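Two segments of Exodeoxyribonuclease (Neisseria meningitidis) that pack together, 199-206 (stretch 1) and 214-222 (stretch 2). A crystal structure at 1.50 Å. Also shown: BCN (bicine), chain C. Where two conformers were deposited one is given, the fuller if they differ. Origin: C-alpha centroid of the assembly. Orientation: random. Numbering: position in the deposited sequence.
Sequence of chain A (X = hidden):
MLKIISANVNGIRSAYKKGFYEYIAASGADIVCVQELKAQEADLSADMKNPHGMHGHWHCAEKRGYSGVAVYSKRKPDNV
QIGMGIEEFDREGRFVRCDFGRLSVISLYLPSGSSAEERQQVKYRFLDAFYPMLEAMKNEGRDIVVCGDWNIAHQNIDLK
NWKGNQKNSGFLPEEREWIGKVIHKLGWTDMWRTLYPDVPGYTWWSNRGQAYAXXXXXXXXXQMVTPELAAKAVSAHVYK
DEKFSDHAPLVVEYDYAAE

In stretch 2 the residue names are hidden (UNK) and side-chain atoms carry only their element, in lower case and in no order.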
# COMPACT_ATOMS: atom_id res chain seq x y z
N VAL A 199 13.50 10.21 9.55
CA VAL A 199 13.51 10.49 8.11
C VAL A 199 12.05 10.55 7.63
O VAL A 199 11.35 9.52 7.70
CB VAL A 199 14.30 9.43 7.34
CG1 VAL A 199 14.31 9.75 5.85
CG2 VAL A 199 15.72 9.34 7.89
N PRO A 200 11.59 11.73 7.17
CA PRO A 200 10.17 11.85 6.85
C PRO A 200 9.62 10.73 5.94
O PRO A 200 8.59 10.13 6.25
CB PRO A 200 10.08 13.22 6.19
CG PRO A 200 11.14 14.01 6.91
CD PRO A 200 12.28 13.03 7.04
N GLY A 201 10.26 10.50 4.80
CA GLY A 201 9.84 9.42 3.92
C GLY A 201 8.54 9.63 3.18
O GLY A 201 7.77 8.69 3.02
N TYR A 202 8.27 10.86 2.73
CA TYR A 202 7.03 11.12 1.98
C TYR A 202 6.94 10.18 0.78
O TYR A 202 7.94 9.88 0.13
CB TYR A 202 6.95 12.56 1.46
CG TYR A 202 7.21 13.67 2.44
CD1 TYR A 202 6.86 13.58 3.77
CD2 TYR A 202 7.78 14.87 2.01
CE1 TYR A 202 7.09 14.64 4.67
CE2 TYR A 202 8.02 15.92 2.88
CZ TYR A 202 7.68 15.79 4.21
OH TYR A 202 7.95 16.84 5.05
N THR A 203 5.71 9.78 0.48
CA THR A 203 5.40 8.86 -0.61
C THR A 203 4.36 9.39 -1.58
O THR A 203 4.10 8.73 -2.58
CB THR A 203 4.89 7.50 -0.07
OG1 THR A 203 3.68 7.68 0.67
CG2 THR A 203 5.94 6.83 0.81
N TRP A 204 3.78 10.57 -1.31
CA TRP A 204 2.76 11.16 -2.18
C TRP A 204 2.88 12.67 -2.24
O TRP A 204 3.14 13.32 -1.22
CB TRP A 204 1.36 10.79 -1.67
CG TRP A 204 0.26 11.39 -2.50
CD1 TRP A 204 -0.18 10.97 -3.72
CD2 TRP A 204 -0.52 12.53 -2.16
NE1 TRP A 204 -1.19 11.78 -4.16
CE2 TRP A 204 -1.43 12.74 -3.22
CE3 TRP A 204 -0.55 13.38 -1.06
CZ2 TRP A 204 -2.35 13.79 -3.22
CZ3 TRP A 204 -1.46 14.43 -1.07
CH2 TRP A 204 -2.35 14.62 -2.15
N TRP A 205 2.67 13.21 -3.44
CA TRP A 205 2.58 14.65 -3.68
C TRP A 205 1.45 14.83 -4.67
O TRP A 205 1.28 13.98 -5.54
CB TRP A 205 3.87 15.19 -4.29
CG TRP A 205 5.11 14.87 -3.52
CD1 TRP A 205 5.82 15.72 -2.71
CD2 TRP A 205 5.79 13.60 -3.45
NE1 TRP A 205 6.90 15.06 -2.16
CE2 TRP A 205 6.90 13.76 -2.60
CE3 TRP A 205 5.58 12.35 -4.04
CZ2 TRP A 205 7.78 12.73 -2.30
CZ3 TRP A 205 6.45 11.33 -3.75
CH2 TRP A 205 7.54 11.52 -2.90
N SER A 206 0.68 15.92 -4.57
CA SER A 206 -0.55 15.99 -5.35
C SER A 206 -0.37 16.11 -6.86
O SER A 206 -1.31 15.81 -7.61
CB SER A 206 -1.47 17.09 -4.85
OG SER A 206 -1.01 18.36 -5.21
N UNK A 214 8.46 21.39 -4.83
CA UNK A 214 8.56 22.04 -3.54
C UNK A 214 8.38 21.04 -2.39
O UNK A 214 8.31 21.44 -1.23
n UNK A 214 6.23 27.43 -5.83
c UNK A 214 7.89 24.29 -4.46
c UNK A 214 7.29 26.42 -5.56
c UNK A 214 7.56 23.19 -3.45
c UNK A 214 6.81 25.32 -4.61
N UNK A 215 8.32 19.75 -2.72
CA UNK A 215 8.29 18.67 -1.72
C UNK A 215 7.16 18.82 -0.71
O UNK A 215 7.37 18.62 0.49
c UNK A 215 9.63 18.56 -0.99
c UNK A 215 9.86 17.18 -0.38
o UNK A 215 9.23 16.19 -0.85
o UNK A 215 10.70 17.07 0.55
N UNK A 216 5.96 19.15 -1.22
CA UNK A 216 4.76 19.23 -0.39
C UNK A 216 4.19 17.82 -0.29
O UNK A 216 3.18 17.47 -0.90
c UNK A 216 4.42 21.57 -1.27
c UNK A 216 2.61 20.46 0.04
c UNK A 216 3.73 20.23 -0.96
N UNK A 217 4.89 16.98 0.45
CA UNK A 217 4.62 15.56 0.47
C UNK A 217 3.92 15.07 1.71
O UNK A 217 3.86 15.75 2.75
N UNK A 218 3.40 13.85 1.58
CA UNK A 218 2.80 13.13 2.68
C UNK A 218 3.29 11.70 2.64
O UNK A 218 3.41 11.13 1.56
c UNK A 218 -2.56 14.47 4.70
n UNK A 218 -0.31 16.32 1.82
c UNK A 218 0.67 15.38 1.60
c UNK A 218 -0.71 14.59 3.19
c UNK A 218 0.48 14.31 2.45
c UNK A 218 -2.32 16.44 3.32
c UNK A 218 1.27 13.05 2.53
c UNK A 218 -1.17 15.86 2.77
c UNK A 218 -1.42 13.90 4.19
c UNK A 218 -2.99 15.73 4.28
N UNK A 219 3.53 11.11 3.81
CA UNK A 219 3.81 9.68 3.88
C UNK A 219 2.49 8.96 4.21
O UNK A 219 2.06 8.90 5.37
n UNK A 219 5.71 5.42 7.44
n UNK A 219 6.00 7.71 7.22
c UNK A 219 4.86 9.37 4.94
n UNK A 219 5.31 6.84 9.22
c UNK A 219 5.67 6.66 7.96
c UNK A 219 5.29 7.90 4.90
c UNK A 219 6.42 7.65 5.83
N UNK A 220 1.82 8.49 3.17
CA UNK A 220 0.54 7.79 3.31
C UNK A 220 0.59 6.33 2.85
O UNK A 220 -0.41 5.62 2.98
c UNK A 220 -0.87 9.88 3.36
c UNK A 220 -0.61 8.56 2.62
c UNK A 220 -0.31 8.79 1.14
c UNK A 220 -1.49 9.39 0.34
N UNK A 221 1.74 5.89 2.32
CA UNK A 221 1.96 4.51 1.92
C UNK A 221 2.83 3.86 2.98
O UNK A 221 3.76 4.48 3.49
c UNK A 221 2.64 4.47 0.56
c UNK A 221 1.79 5.11 -0.53
o UNK A 221 0.93 4.39 -1.11
o UNK A 221 1.96 6.32 -0.81
N UNK A 222 2.49 2.62 3.31
CA UNK A 222 3.14 1.90 4.41
C UNK A 222 3.41 0.46 4.05
O UNK A 222 2.71 -0.13 3.22
c UNK A 222 2.42 3.52 7.50
o UNK A 222 0.63 6.60 8.20
c UNK A 222 1.04 5.45 7.55
c UNK A 222 0.46 5.07 6.37
c UNK A 222 1.84 3.11 6.31
c UNK A 222 0.84 3.90 5.77
c UNK A 222 2.25 1.83 5.65
c UNK A 222 2.03 4.68 8.11
N1 BCN C . -5.50 12.50 0.73
C1 BCN C . -6.05 11.51 1.69
C2 BCN C . -7.56 11.41 1.63
O21 BCN C . -8.11 10.52 2.33
O22 BCN C . -8.18 12.21 0.91
C3 BCN C . -4.79 11.89 -0.39
C4 BCN C . -5.76 11.65 -1.53
O4 BCN C . -6.51 12.84 -1.89
C5 BCN C . -4.63 13.50 1.44
C6 BCN C . -4.67 14.85 0.74
O6 BCN C . -5.99 15.18 0.28
O HOH W 1 0.92 17.84 -2.32

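Position 214 carries four carbons in a row ending in a nitrogen, an unbranched and almost fully extended chain that touches nothing on stretch 1. This is lysine, Lys 214, the first residue to leave helical geometry after a helix.

At position 215 there are two side-chain carbons, the second bearing two oxygens, so the group is a short carboxylate. One of its oxygens lies 2.9 Å from Trp 205 NE1, near the plane of the indole, and also approaches the edge of the Tyr 202 ring. The residue is aspartate, Asp 215; its OD1 accepts a hydrogen bond from Trp 205 NE1, with a nearly straight angle of 162° at the hydrogen.

Position 216 has three carbons, branched at the first, and its CA-to-CB bond points away from stretch 1. That is valine, Val 216. Its backbone serves the contact instead: a water donates to Val 216 O (2.7 Å) and accepts from Ser 206 N (3.0 Å).

Position 217 has no side-chain atoms; its CA sits 3.6 Å from Tyr 202 CD2 and 3.4 Å from Trp 205 CD1. It is therefore glycine. A beta carbon on Gly 217 would clash, falling 2.5 Å from Tyr 202 CD2 and 2.7 Å from Trp 205 NE1. Gly 217 CA also lies 3.2 Å from Trp 204 O, in a CA-H...O contact.

Position 218 has one carbon followed by fused five- and six-membered rings, holding eight carbons and one nitrogen, and a face of this ring system meets the edge of Trp 204. This is tryptophan, Trp 218. The two ring planes stand at 71°, with Trp 204 CE3 3.5 Å from Trp 218 CD1.

At position 219, three carbons lead to a nitrogen and then a carbon carrying two more nitrogens, a guanidinium; the chain carbons run past Pro 200 O and Gly 201 O. The residue is arginine. Arg 219 CD is 3.3 Å from Pro 200 O and Arg 219 CG 3.2 Å from Gly 201 O, while the guanidinium nitrogens are hydrogen-bonded elsewhere in the structure.

Position 220 has four carbons forked at the first, with one arm two carbons long, whose end lies against Trp 204 CB. This is isoleucine; Ile 220 CD1 is 3.8 Å from Trp 204 CB.

Position 221 again has two carbons, the second with two oxygens, and its CA-to-CB bond points toward stretch 1; one oxygen lies 2.6 Å from Thr 203 OG1. It is aspartate, and Asp 221 OD2 accepts a hydrogen bond from Thr 203 OG1.

Position 222 bears one carbon and a six-carbon ring with one oxygen; its CA-to-CB bond points away and it makes no contact with stretch 1. This is tyrosine, Tyr 222.

The contact is centred on a short antiparallel pairing. Trp 218 O accepts from both Thr 203 N and Trp 204 N (each 2.9 Å), and Trp 218 N donates to Trp 204 O (2.9 Å). Beyond this pairing, Thr 203 OG1 also accepts from Ile 220 N (3.2 Å). The paired indoles add apolar packing on their shared face of the sheet.

Stretch 2 (214-222) KDVGWRIDY
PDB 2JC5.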